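Local coordinates for protein ribokinase (Thermotoga maritima, PDB 1VM7) that probably phosphorylates D-ribose at its O-5 hydroxyl with ATP and magnesium, giving D-ribose 5-phosphate, as a homodimeric sugar kinase of the PfkB family, at residues A[25-31]-A[43-49]; A[60-66]-A[298-304]; A[155-160]-A[179-184]; A[169-173]-A[193-197]; A[245-249]-A[286-290]. All coordinates share one frame. Numbering follows the deposited sequence.

Contact 1: A[25-31]-A[43-49]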
# COMPACT_ATOMS: atom_id res chain seq x y z
N ILE A 25 -9.33 0.21 -3.69
CA ILE A 25 -8.81 1.28 -2.85
C ILE A 25 -7.57 1.77 -3.54
O ILE A 25 -6.68 0.97 -3.81
CB ILE A 25 -8.35 0.73 -1.49
CG1 ILE A 25 -9.49 -0.05 -0.84
CG2 ILE A 25 -7.88 1.84 -0.58
CD1 ILE A 25 -10.74 0.77 -0.60
N ASP A 26 -7.49 3.08 -3.80
CA ASP A 26 -6.26 3.66 -4.35
C ASP A 26 -5.44 4.24 -3.21
O ASP A 26 -5.88 5.17 -2.53
CB ASP A 26 -6.58 4.73 -5.38
CG ASP A 26 -7.14 4.14 -6.65
OD1 ASP A 26 -6.72 3.04 -7.00
OD2 ASP A 26 -7.96 4.78 -7.31
N ILE A 27 -4.24 3.68 -3.03
CA ILE A 27 -3.35 4.07 -1.95
C ILE A 27 -2.23 4.91 -2.55
O ILE A 27 -1.37 4.39 -3.26
CB ILE A 27 -2.79 2.83 -1.17
CG1 ILE A 27 -3.95 2.04 -0.55
CG2 ILE A 27 -1.81 3.24 -0.08
CD1 ILE A 27 -3.63 0.60 -0.33
N VAL A 28 -2.28 6.23 -2.28
CA VAL A 28 -1.37 7.13 -2.95
C VAL A 28 -0.26 7.43 -1.98
O VAL A 28 -0.48 7.99 -0.90
CB VAL A 28 -2.07 8.43 -3.41
CG1 VAL A 28 -1.07 9.37 -4.09
CG2 VAL A 28 -3.22 8.10 -4.35
N LEU A 29 0.95 7.05 -2.37
CA LEU A 29 2.12 7.31 -1.55
C LEU A 29 2.93 8.43 -2.24
O LEU A 29 3.51 8.23 -3.28
CB LEU A 29 2.95 6.06 -1.37
CG LEU A 29 2.13 4.91 -0.79
CD1 LEU A 29 2.74 3.59 -1.15
CD2 LEU A 29 1.96 5.11 0.71
N LYS A 30 2.93 9.59 -1.61
CA LYS A 30 3.65 10.76 -2.07
C LYS A 30 5.10 10.66 -1.60
O LYS A 30 5.35 10.55 -0.39
CB LYS A 30 2.97 11.96 -1.43
CG LYS A 30 3.19 13.26 -2.07
CD LYS A 30 1.98 14.16 -1.84
CE LYS A 30 0.88 13.91 -2.89
NZ LYS A 30 0.13 12.63 -2.75
N VAL A 31 6.03 10.68 -2.55
CA VAL A 31 7.47 10.58 -2.26
C VAL A 31 8.24 11.68 -2.97
O VAL A 31 7.75 12.30 -3.91
CB VAL A 31 8.08 9.20 -2.66
CG1 VAL A 31 7.54 8.11 -1.80
CG2 VAL A 31 7.84 8.89 -4.14
N ALA A 43 7.49 7.82 2.99
CA ALA A 43 6.40 8.51 2.28
C ALA A 43 6.18 9.88 2.92
O ALA A 43 6.12 10.01 4.15
CB ALA A 43 5.08 7.72 2.31
N ILE A 44 6.11 10.91 2.09
CA ILE A 44 5.74 12.22 2.56
C ILE A 44 4.29 12.22 3.07
O ILE A 44 3.94 12.85 4.08
CB ILE A 44 5.88 13.22 1.42
CG1 ILE A 44 7.36 13.34 1.01
CG2 ILE A 44 5.32 14.60 1.84
CD1 ILE A 44 7.61 14.26 -0.18
N GLU A 45 3.42 11.53 2.33
CA GLU A 45 2.04 11.38 2.73
C GLU A 45 1.53 10.07 2.22
O GLU A 45 2.04 9.57 1.21
CB GLU A 45 1.17 12.48 2.15
CG GLU A 45 1.39 13.83 2.73
CD GLU A 45 0.35 14.82 2.30
OE1 GLU A 45 -0.54 14.46 1.48
OE2 GLU A 45 0.41 15.97 2.80
N MET A 46 0.52 9.55 2.92
CA MET A 46 -0.30 8.46 2.44
C MET A 46 -1.75 8.89 2.51
O MET A 46 -2.23 9.33 3.55
CB MET A 46 -0.14 7.20 3.27
CG MET A 46 -0.89 6.02 2.69
SD MET A 46 -0.80 4.56 3.74
CE MET A 46 -1.98 4.97 4.96
N ASN A 47 -2.42 8.77 1.37
CA ASN A 47 -3.82 9.09 1.23
C ASN A 47 -4.54 8.00 0.47
O ASN A 47 -4.07 7.53 -0.53
CB ASN A 47 -3.95 10.42 0.49
CG ASN A 47 -3.32 11.56 1.25
OD1 ASN A 47 -3.93 12.12 2.14
ND2 ASN A 47 -2.10 11.91 0.90
N VAL A 48 -5.71 7.61 0.96
CA VAL A 48 -6.46 6.50 0.44
C VAL A 48 -7.80 7.02 -0.10
O VAL A 48 -8.44 7.87 0.52
CB VAL A 48 -6.66 5.50 1.57
CG1 VAL A 48 -7.32 4.26 1.10
CG2 VAL A 48 -5.27 5.13 2.20
N PHE A 49 -8.17 6.54 -1.28
CA PHE A 49 -9.33 7.00 -1.98
C PHE A 49 -10.04 5.77 -2.52
O PHE A 49 -9.38 4.81 -2.95
CB PHE A 49 -8.91 7.89 -3.15
CG PHE A 49 -8.01 9.01 -2.76
CD1 PHE A 49 -8.53 10.21 -2.31
CD2 PHE A 49 -6.64 8.85 -2.83
CE1 PHE A 49 -7.70 11.26 -1.97
CE2 PHE A 49 -5.81 9.89 -2.50
CZ PHE A 49 -6.33 11.09 -2.07
O HOH W 1 -0.58 10.75 -0.85
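This antiparallel beta hairpin belongs to the small four-stranded sheet that, as in other ribokinases, forms the lid over the sugar site. The axes of segments 25-30 and 45-49 come within 4.7 Å, their directions 162° apart. Backbone hydrogen bonds set the register. Asp-26 N reaches Phe-49 O at 2.7 Å, and Phe-49 N returns to Asp-26 O at 2.9 Å. Val-28 and Asn-47 pair likewise. A classic beta bulge ends the regular pairing. Ile-44 and Glu-45 both face Lys-30, whose O takes Ile-44 N at 2.6 Å and, weakly, Glu-45 N at 3.5 Å.

Apolar contacts lie on both faces. Ile-27, Leu-29, Met-46 and Val-48 share one, with Leu-29 CD2 3.6 Å from Met-46 CG. Phe-107 of the second subunit packs on Ile-27 and Leu-29, so this face meets the dimer partner. On the other face, Val-28 CG2 touches the edge of the Phe-49 ring. Asp-26, a predicted ribose ligand, also points to that side.

Polar side chains meet there too. Asn-47 ND2 donates to Glu-45 OE1 at 3.0 Å. One water accepts from Lys-30 NZ at 2.8 Å and Asn-47 ND2 at 2.6 Å, and donates to Val-28 O at 2.8 Å.

Contact 2: A[60-66]-A[298-304]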
# COMPACT_ATOMS: atom_id res chain seq x y z
N THR A 60 -21.39 7.32 -9.66
CA THR A 60 -21.91 8.31 -10.57
C THR A 60 -23.42 8.11 -10.77
O THR A 60 -24.19 9.05 -10.65
CB THR A 60 -21.11 8.33 -11.92
OG1 THR A 60 -19.72 8.60 -11.67
CG2 THR A 60 -21.64 9.36 -12.83
N VAL A 61 -23.82 6.88 -11.05
CA VAL A 61 -25.21 6.57 -11.27
C VAL A 61 -26.05 6.99 -10.07
O VAL A 61 -27.03 7.72 -10.24
CB VAL A 61 -25.37 5.07 -11.61
CG1 VAL A 61 -26.83 4.66 -11.50
CG2 VAL A 61 -24.79 4.79 -13.05
N ALA A 62 -25.62 6.59 -8.87
CA ALA A 62 -26.31 6.86 -7.63
C ALA A 62 -26.42 8.36 -7.39
O ALA A 62 -27.51 8.88 -7.14
CB ALA A 62 -25.60 6.17 -6.44
N LYS A 63 -25.31 9.07 -7.56
CA LYS A 63 -25.28 10.49 -7.23
C LYS A 63 -25.99 11.35 -8.27
O LYS A 63 -26.70 12.29 -7.93
CB LYS A 63 -23.82 10.92 -7.05
CG LYS A 63 -23.63 12.22 -6.28
CD LYS A 63 -22.17 12.39 -5.85
CE LYS A 63 -21.98 13.81 -5.29
NZ LYS A 63 -20.51 14.15 -5.26
N ILE A 64 -25.87 10.99 -9.55
CA ILE A 64 -26.50 11.79 -10.59
C ILE A 64 -27.92 11.33 -10.88
O ILE A 64 -28.79 12.15 -11.19
CB ILE A 64 -25.61 11.81 -11.84
CG1 ILE A 64 -24.25 12.41 -11.41
CG2 ILE A 64 -26.26 12.58 -12.97
CD1 ILE A 64 -23.28 12.61 -12.51
N GLY A 65 -28.16 10.02 -10.77
CA GLY A 65 -29.48 9.44 -10.96
C GLY A 65 -30.41 9.64 -9.78
O GLY A 65 -31.62 9.67 -9.94
N GLU A 66 -29.82 9.73 -8.59
CA GLU A 66 -30.55 9.96 -7.35
C GLU A 66 -31.54 8.84 -6.98
O GLU A 66 -32.44 9.03 -6.19
CB GLU A 66 -31.25 11.33 -7.39
CG GLU A 66 -30.27 12.48 -7.29
CD GLU A 66 -30.93 13.84 -7.24
OE1 GLU A 66 -31.96 14.07 -7.94
OE2 GLU A 66 -30.39 14.69 -6.50
N ILE A 298 -17.17 13.63 -8.64
CA ILE A 298 -18.44 13.31 -9.27
C ILE A 298 -19.45 14.38 -8.90
O ILE A 298 -19.70 14.61 -7.72
CB ILE A 298 -18.94 11.92 -8.84
CG1 ILE A 298 -17.98 10.86 -9.38
CG2 ILE A 298 -20.36 11.69 -9.37
CD1 ILE A 298 -18.14 9.44 -8.85
N PRO A 299 -20.01 15.11 -9.89
CA PRO A 299 -20.96 16.09 -9.44
C PRO A 299 -22.31 15.52 -8.95
O PRO A 299 -22.70 14.39 -9.23
CB PRO A 299 -21.17 16.97 -10.68
CG PRO A 299 -20.99 16.05 -11.77
CD PRO A 299 -19.87 15.16 -11.35
N ALA A 300 -23.00 16.31 -8.17
CA ALA A 300 -24.36 15.99 -7.80
C ALA A 300 -25.28 16.43 -8.96
O ALA A 300 -24.93 17.32 -9.75
CB ALA A 300 -24.74 16.69 -6.51
N ARG A 301 -26.42 15.77 -9.07
CA ARG A 301 -27.38 16.03 -10.12
C ARG A 301 -27.68 17.53 -10.30
O ARG A 301 -27.68 18.03 -11.41
CB ARG A 301 -28.68 15.28 -9.83
CG ARG A 301 -29.75 15.46 -10.90
CD ARG A 301 -29.17 15.28 -12.31
NE ARG A 301 -30.25 15.22 -13.28
CZ ARG A 301 -30.91 14.12 -13.60
NH1 ARG A 301 -30.62 12.96 -13.05
NH2 ARG A 301 -31.88 14.19 -14.50
N GLU A 302 -27.91 18.24 -9.20
CA GLU A 302 -28.16 19.67 -9.27
C GLU A 302 -27.00 20.43 -9.94
O GLU A 302 -27.23 21.37 -10.69
CB GLU A 302 -28.49 20.25 -7.88
CG GLU A 302 -27.46 19.92 -6.76
CD GLU A 302 -27.82 18.71 -5.85
OE1 GLU A 302 -28.01 17.56 -6.35
OE2 GLU A 302 -27.87 18.93 -4.60
N GLU A 303 -25.77 19.99 -9.70
CA GLU A 303 -24.64 20.63 -10.35
C GLU A 303 -24.71 20.44 -11.87
O GLU A 303 -24.53 21.42 -12.59
CB GLU A 303 -23.33 20.17 -9.72
CG GLU A 303 -23.27 20.67 -8.27
CD GLU A 303 -22.07 20.19 -7.51
OE1 GLU A 303 -21.90 18.96 -7.36
OE2 GLU A 303 -21.30 21.07 -7.04
N VAL A 304 -25.01 19.22 -12.32
CA VAL A 304 -25.11 18.89 -13.74
C VAL A 304 -26.22 19.73 -14.39
O VAL A 304 -26.04 20.28 -15.47
CB VAL A 304 -25.37 17.38 -13.97
CG1 VAL A 304 -25.35 17.06 -15.47
CG2 VAL A 304 -24.32 16.51 -13.21
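Two side-chain donors bridge the end of helix 53-65 and the loop and first turn that lead into helix 301-309. Lys-63 is extended, and its NZ donates to Ile-298 O at 2.6 Å. Arg-301 NH1 donates to Ile-64 O at 2.7 Å, satisfying a carbonyl in the last turn of the first helix. The rest of the guanidinium is also paired: NH2 makes a salt bridge to Glu-270 and NE one to Glu-305. Ala-300 is the N-cap residue, and its N donates to Glu-303 OE1 at 3.0 Å. Glu-303 OE2 in turn bridges to Arg-291, a predicted potassium-site residue. Thr-60 OG1 bonds to Asn-56 O within its own helix. Glu-66 OE2 and Glu-302 OE1 lie 3.7 Å apart, a close pair of like charges.

Beside these bonds Ile-64 CD1 packs 4.1 Å from Val-304 CG2 and 4.2 Å from Pro-299 CG. Phe-280 of helix 274-288 covers Ile-64 and Val-304. The end of one helix thus packs on the loop and N-terminus of the C-terminal helix, in the alpha/beta domain of the PfkB fold.

Contact 3: A[155-160]-A[179-184]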
# COMPACT_ATOMS: atom_id res chain seq x y z
N THR A 155 -17.73 -10.60 -17.23
CA THR A 155 -18.16 -9.50 -18.06
C THR A 155 -18.84 -10.04 -19.31
O THR A 155 -19.95 -9.65 -19.63
CB THR A 155 -16.95 -8.62 -18.45
OG1 THR A 155 -16.43 -8.02 -17.27
CG2 THR A 155 -17.32 -7.52 -19.45
N LEU A 156 -18.18 -10.97 -19.98
CA LEU A 156 -18.72 -11.52 -21.20
C LEU A 156 -20.08 -12.21 -20.97
O LEU A 156 -21.03 -12.02 -21.73
CB LEU A 156 -17.72 -12.51 -21.79
CG LEU A 156 -18.18 -13.31 -23.01
CD1 LEU A 156 -18.70 -12.40 -24.12
CD2 LEU A 156 -17.01 -14.17 -23.48
N GLU A 157 -20.16 -13.02 -19.93
CA GLU A 157 -21.37 -13.77 -19.66
C GLU A 157 -22.53 -12.82 -19.37
O GLU A 157 -23.63 -13.06 -19.83
CB GLU A 157 -21.16 -14.76 -18.51
CG GLU A 157 -22.28 -15.78 -18.34
CD GLU A 157 -22.38 -16.76 -19.50
OE1 GLU A 157 -21.72 -16.56 -20.56
OE2 GLU A 157 -23.14 -17.74 -19.35
N CYS A 158 -22.27 -11.74 -18.63
CA CYS A 158 -23.28 -10.70 -18.38
C CYS A 158 -23.78 -10.04 -19.65
O CYS A 158 -24.98 -9.88 -19.83
CB CYS A 158 -22.71 -9.61 -17.47
SG CYS A 158 -22.65 -10.13 -15.79
N ALA A 159 -22.86 -9.63 -20.52
CA ALA A 159 -23.22 -9.01 -21.79
C ALA A 159 -24.01 -9.98 -22.68
O ALA A 159 -24.96 -9.58 -23.37
CB ALA A 159 -21.96 -8.52 -22.52
N LYS A 160 -23.62 -11.25 -22.64
CA LYS A 160 -24.35 -12.31 -23.34
C LYS A 160 -25.78 -12.48 -22.83
O LYS A 160 -26.73 -12.56 -23.62
CB LYS A 160 -23.64 -13.67 -23.22
CG LYS A 160 -22.35 -13.79 -23.99
CD LYS A 160 -21.85 -15.25 -24.00
CE LYS A 160 -22.51 -16.03 -25.08
NZ LYS A 160 -22.20 -17.49 -24.97
N GLU A 179 -15.79 -12.00 -28.86
CA GLU A 179 -17.14 -12.51 -28.75
C GLU A 179 -18.09 -11.50 -28.12
O GLU A 179 -19.29 -11.52 -28.41
CB GLU A 179 -17.17 -13.83 -27.96
CG GLU A 179 -18.50 -14.58 -27.98
CD GLU A 179 -18.58 -15.71 -26.94
OE1 GLU A 179 -17.52 -16.17 -26.42
OE2 GLU A 179 -19.71 -16.15 -26.64
N ILE A 180 -17.56 -10.61 -27.27
CA ILE A 180 -18.40 -9.71 -26.50
C ILE A 180 -19.12 -8.68 -27.36
O ILE A 180 -20.24 -8.28 -27.04
CB ILE A 180 -17.58 -8.99 -25.36
CG1 ILE A 180 -18.52 -8.37 -24.33
CG2 ILE A 180 -16.62 -7.93 -25.93
CD1 ILE A 180 -17.89 -8.19 -23.03
N PHE A 181 -18.50 -8.28 -28.47
CA PHE A 181 -18.92 -7.08 -29.21
C PHE A 181 -20.33 -7.16 -29.78
O PHE A 181 -21.07 -6.19 -29.75
CB PHE A 181 -17.88 -6.78 -30.30
CG PHE A 181 -16.52 -6.46 -29.76
CD1 PHE A 181 -16.32 -5.32 -28.98
CD2 PHE A 181 -15.44 -7.29 -29.98
CE1 PHE A 181 -15.07 -5.02 -28.46
CE2 PHE A 181 -14.19 -6.99 -29.47
CZ PHE A 181 -14.02 -5.83 -28.69
N GLN A 182 -20.70 -8.34 -30.29
CA GLN A 182 -22.02 -8.56 -30.90
C GLN A 182 -23.16 -8.39 -29.89
O GLN A 182 -24.30 -8.13 -30.27
CB GLN A 182 -22.09 -9.97 -31.52
CG GLN A 182 -22.10 -11.06 -30.45
CD GLN A 182 -21.74 -12.41 -30.96
OE1 GLN A 182 -22.46 -12.98 -31.76
NE2 GLN A 182 -20.63 -12.97 -30.46
N TYR A 183 -22.84 -8.55 -28.60
CA TYR A 183 -23.81 -8.39 -27.52
C TYR A 183 -23.94 -6.96 -26.98
O TYR A 183 -24.79 -6.70 -26.13
CB TYR A 183 -23.47 -9.34 -26.37
CG TYR A 183 -23.47 -10.78 -26.81
CD1 TYR A 183 -24.64 -11.38 -27.26
CD2 TYR A 183 -22.30 -11.52 -26.80
CE1 TYR A 183 -24.66 -12.71 -27.69
CE2 TYR A 183 -22.31 -12.84 -27.22
CZ TYR A 183 -23.49 -13.43 -27.65
OH TYR A 183 -23.49 -14.75 -28.10
N LEU A 184 -23.14 -6.03 -27.51
CA LEU A 184 -23.09 -4.67 -26.99
C LEU A 184 -24.08 -3.74 -27.65
O LEU A 184 -24.21 -3.72 -28.86
CB LEU A 184 -21.71 -4.07 -27.23
CG LEU A 184 -20.52 -4.80 -26.63
CD1 LEU A 184 -19.34 -3.88 -26.72
CD2 LEU A 184 -20.78 -5.28 -25.18
O HOH W 2 -19.44 -17.52 -24.56
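Leu-156 and Ile-180 pack against each other where helix 155-160 meets segment 179-184. Leu-156 has chi1 t and chi2 p. This brings its CD1 to 3.6 Å from Ile-180 CA and 3.8 Å from Ile-180 CB. Ile-180 is t at both chi angles, so its CD1 reaches Thr-155 CG2 at 3.7 Å. Its CG1 lies 3.9 Å from Ala-159 CB. Ala-159 points its CB toward the other segment. Tyr-183 CB comes to 3.4 Å from Ala-159 O.

The two segments flank strand 165-168 in sequence, within the alternating helices and parallel strands of the large Rossmann-like domain of ribokinase. Ala-159 and Leu-184 both rest on Val-166 of that strand, which carries the contact onto the central sheet.

Towards solvent the side chains turn polar. Tyr-183, with chi1 m, lays one ring face over Lys-160. The Lys-160 CA sits 4.0 Å from the Tyr-183 ring centroid, 14° off the normal, a CH-pi contact. Lys-160 CG lies 3.4 Å from Tyr-183 CE2. Chi3 of Lys-160 is p, a bend between t angles at chi2 and chi4. The extended Glu-179, t at chi1 and chi2, meets it. Lys-160 NZ and Glu-179 OE2 form a salt bridge at 3.3 Å. A water accepts from Lys-160 NZ at 2.8 Å and donates to Glu-179 OE2 at 2.5 Å.

Contact 4: A[169-173]-A[193-197]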
# COMPACT_ATOMS: atom_id res chain seq x y z
N ASP A 169 -17.38 -0.57 -21.26
CA ASP A 169 -16.26 0.33 -21.25
C ASP A 169 -15.00 -0.55 -21.33
O ASP A 169 -14.65 -1.28 -20.39
CB ASP A 169 -16.30 1.14 -19.96
CG ASP A 169 -15.40 2.35 -19.96
OD1 ASP A 169 -15.01 2.80 -21.08
OD2 ASP A 169 -15.12 2.85 -18.82
N PRO A 170 -14.33 -0.53 -22.48
CA PRO A 170 -13.25 -1.48 -22.69
C PRO A 170 -11.96 -1.01 -21.99
O PRO A 170 -10.95 -0.76 -22.62
CB PRO A 170 -13.12 -1.52 -24.22
CG PRO A 170 -13.47 -0.08 -24.62
CD PRO A 170 -14.51 0.37 -23.64
N ALA A 171 -12.01 -0.93 -20.66
CA ALA A 171 -10.96 -0.30 -19.88
C ALA A 171 -10.50 -1.24 -18.75
O ALA A 171 -11.29 -1.62 -17.91
CB ALA A 171 -11.48 1.00 -19.33
N PRO A 172 -9.23 -1.68 -18.76
CA PRO A 172 -8.26 -1.54 -19.85
C PRO A 172 -8.66 -2.34 -21.06
O PRO A 172 -9.46 -3.27 -20.95
CB PRO A 172 -6.98 -2.17 -19.27
CG PRO A 172 -7.46 -3.09 -18.18
CD PRO A 172 -8.64 -2.38 -17.60
N ALA A 173 -8.04 -2.04 -22.18
CA ALA A 173 -8.39 -2.65 -23.44
C ALA A 173 -7.81 -4.05 -23.58
O ALA A 173 -8.21 -4.80 -24.46
CB ALA A 173 -7.91 -1.81 -24.58
N GLU A 193 -7.73 3.48 -26.04
CA GLU A 193 -8.39 2.20 -26.12
C GLU A 193 -8.85 1.82 -27.52
O GLU A 193 -8.63 0.70 -27.96
CB GLU A 193 -9.54 2.13 -25.16
CG GLU A 193 -9.05 2.12 -23.71
CD GLU A 193 -10.11 2.51 -22.72
OE1 GLU A 193 -11.20 2.93 -23.16
OE2 GLU A 193 -9.85 2.39 -21.51
N ILE A 194 -9.48 2.75 -28.24
CA ILE A 194 -9.98 2.39 -29.54
C ILE A 194 -8.81 2.01 -30.48
O ILE A 194 -8.94 1.13 -31.33
CB ILE A 194 -10.95 3.44 -30.15
CG1 ILE A 194 -11.81 2.75 -31.23
CG2 ILE A 194 -10.20 4.63 -30.71
CD1 ILE A 194 -12.99 3.55 -31.77
N GLU A 195 -7.66 2.66 -30.27
CA GLU A 195 -6.44 2.36 -30.99
C GLU A 195 -5.99 0.93 -30.74
O GLU A 195 -5.77 0.16 -31.70
CB GLU A 195 -5.31 3.31 -30.58
CG GLU A 195 -5.31 4.63 -31.32
CD GLU A 195 -4.17 5.58 -30.91
OE1 GLU A 195 -3.03 5.39 -31.42
OE2 GLU A 195 -4.44 6.51 -30.10
N ALA A 196 -5.82 0.61 -29.47
CA ALA A 196 -5.40 -0.72 -29.07
C ALA A 196 -6.39 -1.77 -29.62
O ALA A 196 -6.00 -2.76 -30.25
CB ALA A 196 -5.30 -0.82 -27.60
N LEU A 197 -7.67 -1.53 -29.38
CA LEU A 197 -8.73 -2.42 -29.85
C LEU A 197 -8.69 -2.61 -31.36
O LEU A 197 -8.86 -3.74 -31.85
CB LEU A 197 -10.11 -1.89 -29.49
CG LEU A 197 -10.51 -1.88 -28.01
CD1 LEU A 197 -11.85 -1.18 -27.82
CD2 LEU A 197 -10.57 -3.30 -27.47
O HOH W 3 -12.69 3.98 -21.31
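This contact borders the predicted ATP site of the PfkB kinase fold. Asp-169, just after strand 165-168, salt-bridges to Lys-226. Glu-193 lies at the start of helix 191-202, and its backbone N bonds to Asn-190 OD1. Lys-226 and Asn-190 are both predicted ATP ligands.

The two acids face each other through water. Asp-169 OD1 and Glu-193 OE1 are 4.3 Å apart, and one water donates to each of these atoms at 2.6 Å. The water thus separates two like charges. Asp-169 OD1 also bonds to Thr-188 OG1.

Pro-170 is the centre of an inverse gamma turn, closed by Ala-171 N to Asp-169 O at 2.7 Å. The peptide bond between Ala-171 and Pro-172 is cis. These bends lead the chain past the helix. Ala-173 CB meets Ala-196 CB at 4.1 Å and Leu-197 CD2 at 4.2 Å. Pro-170 CG packs 3.8 Å from Leu-197 CD1. Glu-193 CD lies 3.4 Å from Pro-170 O.

Leu-197 also touches Phe-215 of helix 208-217. Asp-169 pairs through its backbone with Leu-146 of strand 143-146, and its side chain touches Asp-258, the predicted proton acceptor on helix 256-269.

Contact 5: A[245-249]-A[286-290]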
# COMPACT_ATOMS: atom_id res chain seq x y z
N THR A 245 -17.14 19.23 -26.41
CA THR A 245 -17.29 19.24 -24.98
C THR A 245 -17.31 20.68 -24.54
O THR A 245 -17.20 21.60 -25.35
CB THR A 245 -16.15 18.44 -24.24
N PHE A 246 -17.47 20.85 -23.24
CA PHE A 246 -17.64 22.15 -22.66
C PHE A 246 -16.27 22.62 -22.23
O PHE A 246 -15.51 21.85 -21.63
CB PHE A 246 -18.67 22.01 -21.56
CG PHE A 246 -20.01 21.53 -22.08
CD1 PHE A 246 -20.66 22.22 -23.11
CD2 PHE A 246 -20.61 20.39 -21.60
CE1 PHE A 246 -21.90 21.78 -23.60
CE2 PHE A 246 -21.83 19.95 -22.08
CZ PHE A 246 -22.48 20.63 -23.07
N LYS A 247 -15.92 23.85 -22.61
CA LYS A 247 -14.62 24.41 -22.28
C LYS A 247 -14.67 24.72 -20.79
O LYS A 247 -15.37 25.64 -20.36
CB LYS A 247 -14.33 25.65 -23.14
N VAL A 248 -13.95 23.90 -20.02
CA VAL A 248 -13.78 24.09 -18.60
C VAL A 248 -12.27 24.14 -18.32
O VAL A 248 -11.47 23.64 -19.12
CB VAL A 248 -14.48 22.96 -17.79
CG1 VAL A 248 -15.98 23.13 -17.84
CG2 VAL A 248 -14.12 21.58 -18.33
N LYS A 249 -11.87 24.74 -17.20
CA LYS A 249 -10.49 24.64 -16.77
C LYS A 249 -10.30 23.30 -16.06
O LYS A 249 -10.64 23.18 -14.88
CB LYS A 249 -10.15 25.79 -15.83
CG LYS A 249 -8.68 26.14 -15.81
CD LYS A 249 -8.25 26.89 -17.08
CE LYS A 249 -8.49 28.39 -16.97
NZ LYS A 249 -9.93 28.74 -16.91
N ALA A 286 -17.47 16.90 -17.69
CA ALA A 286 -16.81 18.19 -17.77
C ALA A 286 -16.70 18.86 -16.40
O ALA A 286 -15.78 19.63 -16.13
CB ALA A 286 -17.61 19.11 -18.71
N ILE A 287 -17.70 18.66 -15.56
CA ILE A 287 -17.66 19.21 -14.20
C ILE A 287 -16.65 18.42 -13.38
O ILE A 287 -15.89 19.00 -12.60
CB ILE A 287 -19.03 19.15 -13.45
CG1 ILE A 287 -20.11 19.95 -14.17
CG2 ILE A 287 -18.89 19.64 -12.00
CD1 ILE A 287 -21.52 19.67 -13.67
N SER A 288 -16.64 17.10 -13.56
CA SER A 288 -15.70 16.26 -12.81
C SER A 288 -14.23 16.65 -13.07
O SER A 288 -13.45 16.70 -12.13
CB SER A 288 -15.96 14.80 -13.10
OG SER A 288 -15.55 14.48 -14.41
N VAL A 289 -13.85 16.99 -14.31
CA VAL A 289 -12.43 17.25 -14.62
C VAL A 289 -11.94 18.54 -13.98
O VAL A 289 -10.75 18.83 -13.90
CB VAL A 289 -12.17 17.24 -16.10
CG1 VAL A 289 -12.50 15.87 -16.65
CG2 VAL A 289 -12.93 18.36 -16.81
N THR A 290 -12.89 19.31 -13.46
CA THR A 290 -12.56 20.51 -12.71
C THR A 290 -12.34 20.23 -11.24
O THR A 290 -12.13 21.15 -10.48
CB THR A 290 -13.67 21.64 -12.86
OG1 THR A 290 -14.83 21.34 -12.07
CG2 THR A 290 -14.12 21.80 -14.31
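Segment 245-249 is an irregular, largely extended chain that follows strand 239-243. It passes over the C-terminal end of helix 274-288. The approach is loose: the nearest CA pairs are Phe-246 with Ala-286 at 6.3 Å and Lys-249 with Thr-290 at 6.2 Å. The second segment leaves the helix near its end. There Thr-290 N donates to Ile-287 O at 3.1 Å, and Thr-290 OG1 donates to the same Ile-287 O at 2.6 Å. With chi1 p, the threonine side chain thus folds back on the last turn.

Val-248 is the main side chain from the loop. Its CG2 lies 3.4 Å from Ala-286 O, 4.3 Å from Ala-286 CB and 3.8 Å from Val-289 CG2. Val-248 CB meets Thr-290 CG2 at 3.7 Å. Phe-246 directs its ring edge to Ala-286, with Phe-246 CB 4.2 Å from Ala-286 CB. The Phe-246 ring also meets Phe-307 of helix 301-309, and Val-248 touches Phe-307 too.

Ser-288, out of reach of segment 245-249, is a predicted potassium ligand. Val-289 pairs through its backbone with Val-251 and Asp-252, the latter another such ligand. Polar bonds run within the helix end and to these two residues, not between the segments. The contact is van der Waals packing of Phe-246 and Val-248 on Ala-286, Val-289 and Thr-290, so it rests on close fit rather than on directional bonds.

Contacts 2 and 5 touch: Ile-287 CD1 packs 3.6 Å from Glu-303 O, and Ile-287 CG2 packs 3.7 Å from Pro-299 CB. Both flank the predicted potassium site, with Ser-288 in contact 5 and Arg-291 beside Pro-299 of contact 2. Contacts 3 and 4 alternate along the chain. Their centres are 15 Å apart and their nearest atoms about 4 Å. Contact 4 borders the predicted ATP site. Contact 1 stands off in the lid sheet, its centre about 36 Å from that of contact 3 and 27 Å from that of contact 4. It carries the predicted ribose ligands Ile-25 and Asp-26, and strand 40-51 leads on to helix 53-65 of contact 2.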